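Local coordinates for glucose import ATP-binding protein GlcV (Sulfolobus solfataricus, PDB 1OXX) that hydrolyses ATP to power glucose uptake, as the energy-coupling subunit of an ABC transporter in the cell membrane, at residues R49-L54 / P159-L164; G85-T90 / A152-K157. The protein carries 1 engineered substitution. All coordinates share one frame; numbering follows the deposited sequence. Where two conformers were deposited one is given.

Contact 1 (R49-L54 / P159-L164)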
ATOM      1  N   ARG A  49      -1.204 -14.098   5.496  1.00  6.72           N
ATOM      2  CA  ARG A  49      -0.898 -15.396   6.072  1.00  8.78           C
ATOM      3  C   ARG A  49      -1.889 -16.451   5.575  1.00  6.66           C
ATOM      4  O   ARG A  49      -1.523 -17.609   5.387  1.00  7.20           O
ATOM      5  CB  ARG A  49      -0.904 -15.316   7.602  1.00  8.93           C
ATOM      6  CG  ARG A  49       0.337 -14.660   8.163  1.00 13.13           C
ATOM      7  CD  ARG A  49       0.312 -14.432   9.657  1.00 15.06           C
ATOM      8  NE  ARG A  49       0.410 -15.655  10.443  1.00 17.55           N
ATOM      9  CZ  ARG A  49       1.546 -16.286  10.690  1.00 18.85           C
ATOM     10  NH1 ARG A  49       2.684 -15.812  10.221  1.00 19.93           N
ATOM     11  NH2 ARG A  49       1.545 -17.388  11.430  1.00 21.72           N
ATOM     12  N   ILE A  50      -3.138 -16.048   5.359  1.00  6.40           N
ATOM     13  CA  ILE A  50      -4.125 -16.972   4.817  1.00  4.58           C
ATOM     14  C   ILE A  50      -3.781 -17.313   3.369  1.00  4.39           C
ATOM     15  O   ILE A  50      -3.872 -18.479   2.955  1.00  5.71           O
ATOM     16  CB  ILE A  50      -5.538 -16.401   4.979  1.00  5.87           C
ATOM     17  CG1 ILE A  50      -5.949 -16.521   6.439  1.00  8.94           C
ATOM     18  CG2 ILE A  50      -6.524 -17.133   4.099  1.00  8.80           C
ATOM     19  CD1 ILE A  50      -7.261 -15.852   6.788  1.00  6.35           C
ATOM     20  N   ILE A  51      -3.401 -16.318   2.569  1.00  4.52           N
ATOM     21  CA  ILE A  51      -2.986 -16.631   1.195  1.00  4.91           C
ATOM     22  C   ILE A  51      -1.746 -17.542   1.203  1.00  4.90           C
ATOM     23  O   ILE A  51      -1.645 -18.438   0.373  1.00  6.00           O
ATOM     24  CB  ILE A  51      -2.714 -15.345   0.373  1.00  6.22           C
ATOM     25  CG1 ILE A  51      -3.911 -14.396   0.404  1.00  4.85           C
ATOM     26  CG2 ILE A  51      -2.332 -15.700  -1.050  1.00  4.70           C
ATOM     27  CD1 ILE A  51      -5.204 -14.996  -0.092  1.00  6.75           C
ATOM     28  N   ALA A  52      -0.827 -17.321   2.137  1.00  6.24           N
ATOM     29  CA  ALA A  52       0.397 -18.131   2.188  1.00  7.64           C
ATOM     30  C   ALA A  52       0.142 -19.544   2.682  1.00  7.99           C
ATOM     31  O   ALA A  52       0.858 -20.474   2.325  1.00  9.58           O
ATOM     32  CB  ALA A  52       1.436 -17.463   3.061  1.00  6.68           C
ATOM     33  N   GLY A  53      -0.881 -19.717   3.504  1.00  5.39           N
ATOM     34  CA  GLY A  53      -1.170 -21.017   4.076  1.00  5.06           C
ATOM     35  C   GLY A  53      -0.595 -21.145   5.483  1.00  7.94           C
ATOM     36  O   GLY A  53      -0.579 -22.235   6.055  1.00 12.09           O
ATOM     37  N   LEU A  54      -0.129 -20.034   6.040  1.00  7.08           N
ATOM     38  CA  LEU A  54       0.390 -19.998   7.415  1.00  9.73           C
ATOM     39  C   LEU A  54      -0.760 -19.872   8.416  1.00 11.73           C
ATOM     40  O   LEU A  54      -0.590 -20.063   9.629  1.00 12.22           O
ATOM     41  CB  LEU A  54       1.389 -18.851   7.580  1.00  9.05           C
ATOM     42  CG  LEU A  54       2.653 -19.005   6.728  1.00 15.32           C
ATOM     43  CD1 LEU A  54       3.465 -17.733   6.718  1.00 16.25           C
ATOM     44  CD2 LEU A  54       3.485 -20.179   7.237  1.00 15.77           C
ATOM     45  N   PRO A 159       8.315 -20.142  -8.038  1.00 10.69           N
ATOM     46  CA  PRO A 159       6.926 -20.000  -7.628  1.00  5.76           C
ATOM     47  C   PRO A 159       6.014 -19.463  -8.717  1.00  8.49           C
ATOM     48  O   PRO A 159       6.469 -18.927  -9.726  1.00  9.21           O
ATOM     49  CB  PRO A 159       7.010 -18.950  -6.530  1.00  9.46           C
ATOM     50  CG  PRO A 159       8.230 -18.201  -6.756  1.00 13.95           C
ATOM     51  CD  PRO A 159       9.155 -19.031  -7.583  1.00 14.91           C
ATOM     52  N   SER A 160       4.719 -19.616  -8.487  1.00  5.57           N
ATOM     53  CA  SER A 160       3.678 -19.061  -9.340  1.00  6.22           C
ATOM     54  C   SER A 160       3.104 -17.781  -8.749  1.00  6.01           C
ATOM     55  O   SER A 160       2.494 -17.009  -9.460  1.00  6.34           O
ATOM     56  CB  SER A 160       2.539 -20.066  -9.487  1.00  9.68           C
ATOM     57  OG  SER A 160       2.948 -21.211 -10.227  1.00 13.29           O
ATOM     58  N   LEU A 161       3.337 -17.572  -7.458  1.00  4.21           N
ATOM     59  CA  LEU A 161       2.793 -16.458  -6.700  1.00  4.99           C
ATOM     60  C   LEU A 161       3.879 -15.891  -5.802  1.00  4.60           C
ATOM     61  O   LEU A 161       4.548 -16.625  -5.080  1.00  7.29           O
ATOM     62  CB  LEU A 161       1.635 -16.957  -5.844  1.00  4.74           C
ATOM     63  CG  LEU A 161       1.009 -15.993  -4.840  1.00  7.39           C
ATOM     64  CD1 LEU A 161       0.421 -14.765  -5.559  1.00  6.44           C
ATOM     65  CD2 LEU A 161      -0.058 -16.715  -4.006  1.00 10.66           C
ATOM     66  N   LEU A 162       4.069 -14.584  -5.875  1.00  5.34           N
ATOM     67  CA  LEU A 162       5.021 -13.897  -5.023  1.00  7.96           C
ATOM     68  C   LEU A 162       4.219 -13.038  -4.049  1.00  7.00           C
ATOM     69  O   LEU A 162       3.426 -12.213  -4.473  1.00  6.93           O
ATOM     70  CB  LEU A 162       5.941 -13.017  -5.855  1.00  8.16           C
ATOM     71  CG  LEU A 162       7.037 -12.267  -5.088  1.00 10.34           C
ATOM     72  CD1 LEU A 162       7.957 -13.239  -4.346  1.00 10.91           C
ATOM     73  CD2 LEU A 162       7.838 -11.384  -6.059  1.00 12.41           C
ATOM     74  N   LEU A 163       4.446 -13.248  -2.762  1.00  4.62           N
ATOM     75  CA  LEU A 163       3.728 -12.558  -1.691  1.00  2.85           C
ATOM     76  C   LEU A 163       4.697 -11.631  -0.964  1.00  6.01           C
ATOM     77  O   LEU A 163       5.724 -12.078  -0.477  1.00  6.91           O
ATOM     78  CB  LEU A 163       3.181 -13.559  -0.688  1.00  5.72           C
ATOM     79  CG  LEU A 163       2.250 -14.635  -1.214  1.00  8.07           C
ATOM     80  CD1 LEU A 163       1.770 -15.611  -0.115  1.00 12.15           C
ATOM     81  CD2 LEU A 163       1.038 -13.977  -1.862  1.00  8.84           C
ATOM     82  N   LEU A 164       4.335 -10.360  -0.866  1.00  4.80           N
ATOM     83  CA  LEU A 164       5.167  -9.334  -0.246  1.00  6.46           C
ATOM     84  C   LEU A 164       4.377  -8.658   0.867  1.00  7.23           C
ATOM     85  O   LEU A 164       3.287  -8.149   0.646  1.00  8.66           O
ATOM     86  CB  LEU A 164       5.570  -8.289  -1.274  1.00  7.29           C
ATOM     87  CG  LEU A 164       6.259  -8.776  -2.549  0.50 11.27           C
ATOM     88  CD1 LEU A 164       6.415  -7.618  -3.537  0.50 10.17           C
ATOM     89  CD2 LEU A 164       7.601  -9.430  -2.258  0.50 14.89           C
TER

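Contact 2 (G85-T90 / A152-K157)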
ATOM      1  N   GLY A  85       6.337 -17.813  -3.149  1.00  5.20           N
ATOM      2  CA  GLY A  85       7.563 -17.205  -2.669  1.00  7.45           C
ATOM      3  C   GLY A  85       7.160 -16.072  -1.748  1.00  6.90           C
ATOM      4  O   GLY A  85       6.286 -15.277  -2.101  1.00  7.33           O
ATOM      5  N   MET A  86       7.775 -16.008  -0.575  1.00  4.22           N
ATOM      6  CA  MET A  86       7.414 -15.015   0.430  1.00  5.99           C
ATOM      7  C   MET A  86       8.562 -14.057   0.734  1.00  7.53           C
ATOM      8  O   MET A  86       9.674 -14.503   1.021  1.00  6.81           O
ATOM      9  CB  MET A  86       7.007 -15.716   1.729  1.00 10.89           C
ATOM     10  CG  MET A  86       5.712 -16.501   1.635  1.00 12.74           C
ATOM     11  SD  MET A  86       5.395 -17.535   3.080  1.00 15.09           S
ATOM     12  CE  MET A  86       6.603 -18.823   2.824  1.00 32.28           C
ATOM     13  N   VAL A  87       8.277 -12.760   0.692  1.00  6.48           N
ATOM     14  CA  VAL A  87       9.218 -11.720   1.107  1.00  9.41           C
ATOM     15  C   VAL A  87       8.454 -10.969   2.170  1.00  7.85           C
ATOM     16  O   VAL A  87       7.625 -10.119   1.848  1.00  9.45           O
ATOM     17  CB  VAL A  87       9.575 -10.759  -0.001  1.00 14.17           C
ATOM     18  CG1 VAL A  87      10.508  -9.694   0.536  1.00 18.74           C
ATOM     19  CG2 VAL A  87      10.218 -11.510  -1.157  1.00 14.10           C
ATOM     20  N   PHE A  88       8.717 -11.309   3.417  1.00 11.99           N
ATOM     21  CA  PHE A  88       7.962 -10.765   4.540  1.00  8.26           C
ATOM     22  C   PHE A  88       8.937 -10.076   5.460  1.00 15.23           C
ATOM     23  O   PHE A  88       9.955 -10.653   5.828  1.00 14.84           O
ATOM     24  CB  PHE A  88       7.275 -11.876   5.338  1.00 12.58           C
ATOM     25  CG  PHE A  88       6.127 -12.569   4.639  1.00 12.31           C
ATOM     26  CD1 PHE A  88       5.620 -12.126   3.434  1.00 12.52           C
ATOM     27  CD2 PHE A  88       5.550 -13.685   5.227  1.00 22.37           C
ATOM     28  CE1 PHE A  88       4.561 -12.773   2.841  1.00 15.21           C
ATOM     29  CE2 PHE A  88       4.490 -14.334   4.630  1.00 21.77           C
ATOM     30  CZ  PHE A  88       3.994 -13.874   3.445  1.00 15.84           C
ATOM     31  N   GLN A  89       8.603  -8.867   5.879  1.00 11.57           N
ATOM     32  CA  GLN A  89       9.481  -8.127   6.775  1.00 17.01           C
ATOM     33  C   GLN A  89       9.815  -8.974   8.006  1.00 14.78           C
ATOM     34  O   GLN A  89      10.936  -8.923   8.517  1.00 22.13           O
ATOM     35  CB  GLN A  89       8.839  -6.800   7.183  1.00 19.24           C
ATOM     36  CG  GLN A  89       9.751  -5.955   8.073  1.00 25.93           C
ATOM     37  CD  GLN A  89       9.238  -4.544   8.303  1.00 40.26           C
ATOM     38  OE1 GLN A  89       9.992  -3.578   8.169  1.00 36.14           O
ATOM     39  NE2 GLN A  89       7.963  -4.420   8.658  1.00 26.17           N
ATOM     40  N   THR A  90       8.852  -9.778   8.452  1.00 17.07           N
ATOM     41  CA  THR A  90       9.015 -10.618   9.637  1.00 16.78           C
ATOM     42  C   THR A  90       9.729 -11.946   9.389  1.00 20.13           C
ATOM     43  O   THR A  90       9.947 -12.707  10.337  1.00 22.46           O
ATOM     44  CB  THR A  90       7.643 -10.921  10.256  1.00 22.16           C
ATOM     45  OG1 THR A  90       6.779 -11.480   9.261  1.00 21.39           O
ATOM     46  CG2 THR A  90       6.941  -9.635  10.678  1.00 24.50           C
ATOM     47  N   ALA A 152      15.899 -13.769  -3.534  1.00  4.92           N
ATOM     48  CA  ALA A 152      16.412 -14.990  -4.134  1.00  3.65           C
ATOM     49  C   ALA A 152      15.864 -16.204  -3.404  1.00  4.09           C
ATOM     50  O   ALA A 152      15.506 -17.212  -4.029  1.00  5.65           O
ATOM     51  CB  ALA A 152      17.935 -14.973  -4.066  1.00  3.68           C
ATOM     52  N   ARG A 153      15.859 -16.146  -2.081  1.00  4.65           N
ATOM     53  CA  ARG A 153      15.281 -17.233  -1.283  1.00  7.43           C
ATOM     54  C   ARG A 153      13.822 -17.493  -1.677  1.00  6.40           C
ATOM     55  O   ARG A 153      13.388 -18.640  -1.802  1.00  7.68           O
ATOM     56  CB  ARG A 153      15.388 -16.903   0.204  1.00  6.61           C
ATOM     57  CG  ARG A 153      14.849 -17.971   1.084  1.00  8.77           C
ATOM     58  CD  ARG A 153      14.967 -17.667   2.557  1.00 13.04           C
ATOM     59  NE  ARG A 153      14.304 -16.431   2.916  1.00 10.71           N
ATOM     60  CZ  ARG A 153      14.366 -15.880   4.116  1.00 10.15           C
ATOM     61  NH1 ARG A 153      15.098 -16.449   5.068  1.00  8.31           N
ATOM     62  NH2 ARG A 153      13.739 -14.740   4.353  1.00  9.92           N
ATOM     63  N   ALA A 154      13.060 -16.422  -1.867  1.00  3.39           N
ATOM     64  CA  ALA A 154      11.654 -16.533  -2.269  1.00  4.64           C
ATOM     65  C   ALA A 154      11.453 -17.107  -3.659  1.00  8.12           C
ATOM     66  O   ALA A 154      10.402 -17.694  -3.923  1.00  8.47           O
ATOM     67  CB  ALA A 154      11.005 -15.193  -2.201  1.00  7.65           C
ATOM     68  N   LEU A 155      12.438 -16.946  -4.542  1.00  4.78           N
ATOM     69  CA  LEU A 155      12.318 -17.317  -5.958  1.00  4.55           C
ATOM     70  C   LEU A 155      12.986 -18.633  -6.330  1.00  4.27           C
ATOM     71  O   LEU A 155      12.851 -19.134  -7.444  1.00  6.21           O
ATOM     72  CB  LEU A 155      12.937 -16.213  -6.809  1.00  6.65           C
ATOM     73  CG  LEU A 155      12.255 -14.859  -6.698  1.00  6.80           C
ATOM     74  CD1 LEU A 155      13.045 -13.839  -7.497  1.00 10.86           C
ATOM     75  CD2 LEU A 155      10.839 -14.932  -7.183  1.00  9.81           C
ATOM     76  N   VAL A 156      13.710 -19.196  -5.381  1.00  5.68           N
ATOM     77  CA  VAL A 156      14.564 -20.343  -5.686  1.00  4.39           C
ATOM     78  C   VAL A 156      13.834 -21.604  -6.154  1.00  6.02           C
ATOM     79  O   VAL A 156      14.398 -22.397  -6.899  1.00  7.61           O
ATOM     80  CB  VAL A 156      15.535 -20.642  -4.504  1.00  5.83           C
ATOM     81  CG1 VAL A 156      14.858 -21.394  -3.402  1.00  5.00           C
ATOM     82  CG2 VAL A 156      16.731 -21.383  -5.021  1.00  7.81           C
ATOM     83  N   LYS A 157      12.593 -21.784  -5.723  1.00  4.84           N
ATOM     84  CA  LYS A 157      11.772 -22.937  -6.152  1.00  5.93           C
ATOM     85  C   LYS A 157      10.823 -22.621  -7.314  1.00 14.92           C
ATOM     86  O   LYS A 157       9.864 -23.351  -7.557  1.00 13.40           O
ATOM     87  CB  LYS A 157      10.922 -23.475  -4.998  1.00  9.78           C
ATOM     88  CG  LYS A 157      11.692 -24.088  -3.827  0.50  8.71           C
ATOM     89  CD  LYS A 157      10.761 -24.793  -2.849  0.50 10.57           C
ATOM     90  CE  LYS A 157       9.874 -23.818  -2.091  0.50  8.52           C
ATOM     91  NZ  LYS A 157       8.952 -24.518  -1.139  0.50 15.66           N
TER
HETATM   92  O   HOH W   1      12.432 -14.498   1.497  1.00 15.89           O
HETATM   93  O   HOH W   2      11.477 -12.342   3.577  1.00 22.52           O

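Contact 1 (R49-L54 / P159-L164)
Leu163 meets the last turn of helix 41-52 with both of its methyls, each on a different residue. CD1 lies against the backbone as well as the side chain of Ala52, 3.7 Å from both CA and CB of that residue. CD2 turns to Ile51, where it stands 3.9 Å from CG2. The same Ile51 CG2 also touches Leu161, whose CD2 is 3.9 Å away, so one methyl of the helix is shared by two leucines of the strand. The side chains of Ile51 and Leu161 cross at nearly a right angle. Ile51 presents this methyl because CG2 stands anti to the backbone N, with CG1 beside that N (chi1 -54°), and the longer CG1 branch leads away toward other neighbours. Alanine suits its place because its short side chain leaves the helix backbone open to a leucine methyl.

Around this first layer, Leu62, Phe64 and Leu195 pack on Ile51, while Ile84, Phe88 and Leu195 touch Leu163. The helix then stops in a Schellman motif, with Gly53 as the C-prime residue at phi 98°, a backbone shape that glycine adopts easily. Arg49 O accepts from both Gly53 N and Leu54 N, each at 2.9 Å, and Gly53 N makes a weak bond to Ile50 O at 3.3 Å. Arg82 NH1 hydrogen-bonds to the carbonyls of Ile50 and Ile51 near this end.

Helix 41-52 is the P-loop helix, which carries the inferred ATP-binding residues Lys44 and Thr45 in its first turns, and strand 161-165 leads to the inferred ATP-binding Glu166, as a Walker B strand does. With no hydrogen bond between the two segments, their junction depends on close apolar fit and the exclusion of water.

Contact 2 (G85-T90 / A152-K157)
Gly85 and Ala154 bring strand 84-88, at the edge of the mixed sheet of the ABC-ATPase core, against the end of helix 143-155, the helix that begins within the ABC signature motif. The strand runs on into Gln89, the inferred ATP-binding glutamine of the Q-loop.

The closest approach is a CA-H...O contact. Gly85 CA lies 3.1 Å from Ala154 O, with a bent angle of 124° at the hydrogen. Glycine suits this place because, with no side chain, it lets the strand backbone come up against that carbonyl.

Van der Waals packing centres on Ala154, whose CB points at the strand and rests 3.6 Å from Met86 O. The same methyl makes an apolar contact with Val87 CG2 at 3.9 Å, a branch that the valine holds anti to its carbonyl carbon. Alanine suits this place because its side chain ends at CB, so that one methyl meets both a carbonyl and a valine branch at close range. Within the strand, Met86 CB sits over one face of the Phe88 ring, 3.9 Å above its plane.

Polar links run through Arg153 and two waters. Its chain is extended as far as CD, and the turn about the CG-CD bond (chi3 58°) sets NE and the guanidinium alongside the strand, where both waters lie at its edge, in its plane. One water accepts from Arg153 NE at 3.0 Å and donates to Met86 O at 2.8 Å. Arginine suits this place because its several N-H groups can serve many acceptors: NH1 and NH2 also bond to the carbonyls of Ala92 and Trp91, and Trp91 adds a cation-pi contact.

The second water accepts from Phe88 N at 3.0 Å and only weakly from Arg153 NH2, at 3.4 Å.

Overall arrangement
Contacts 1 and 2, with centres 10 Å apart, join through neighbouring parallel strands of one sheet, 161-165 and 84-88. Gly85 of contact 2 bonds to the strand of contact 1: its O probably accepts a hydrogen bond from Leu163 N at 2.8 Å, and its N probably donates one to Leu161 O at 2.9 Å. The P-loop helix of contact 1 is thereby tied, strand by strand, to helix 143-155 of contact 2. Both lie near the inferred ATP site: the side chain of Ala52 is about 9 Å from that of Thr45, and the side chain of Val87 about 8 Å from that of Glu166. Gln89, in segment 85-90, belongs to that site itself.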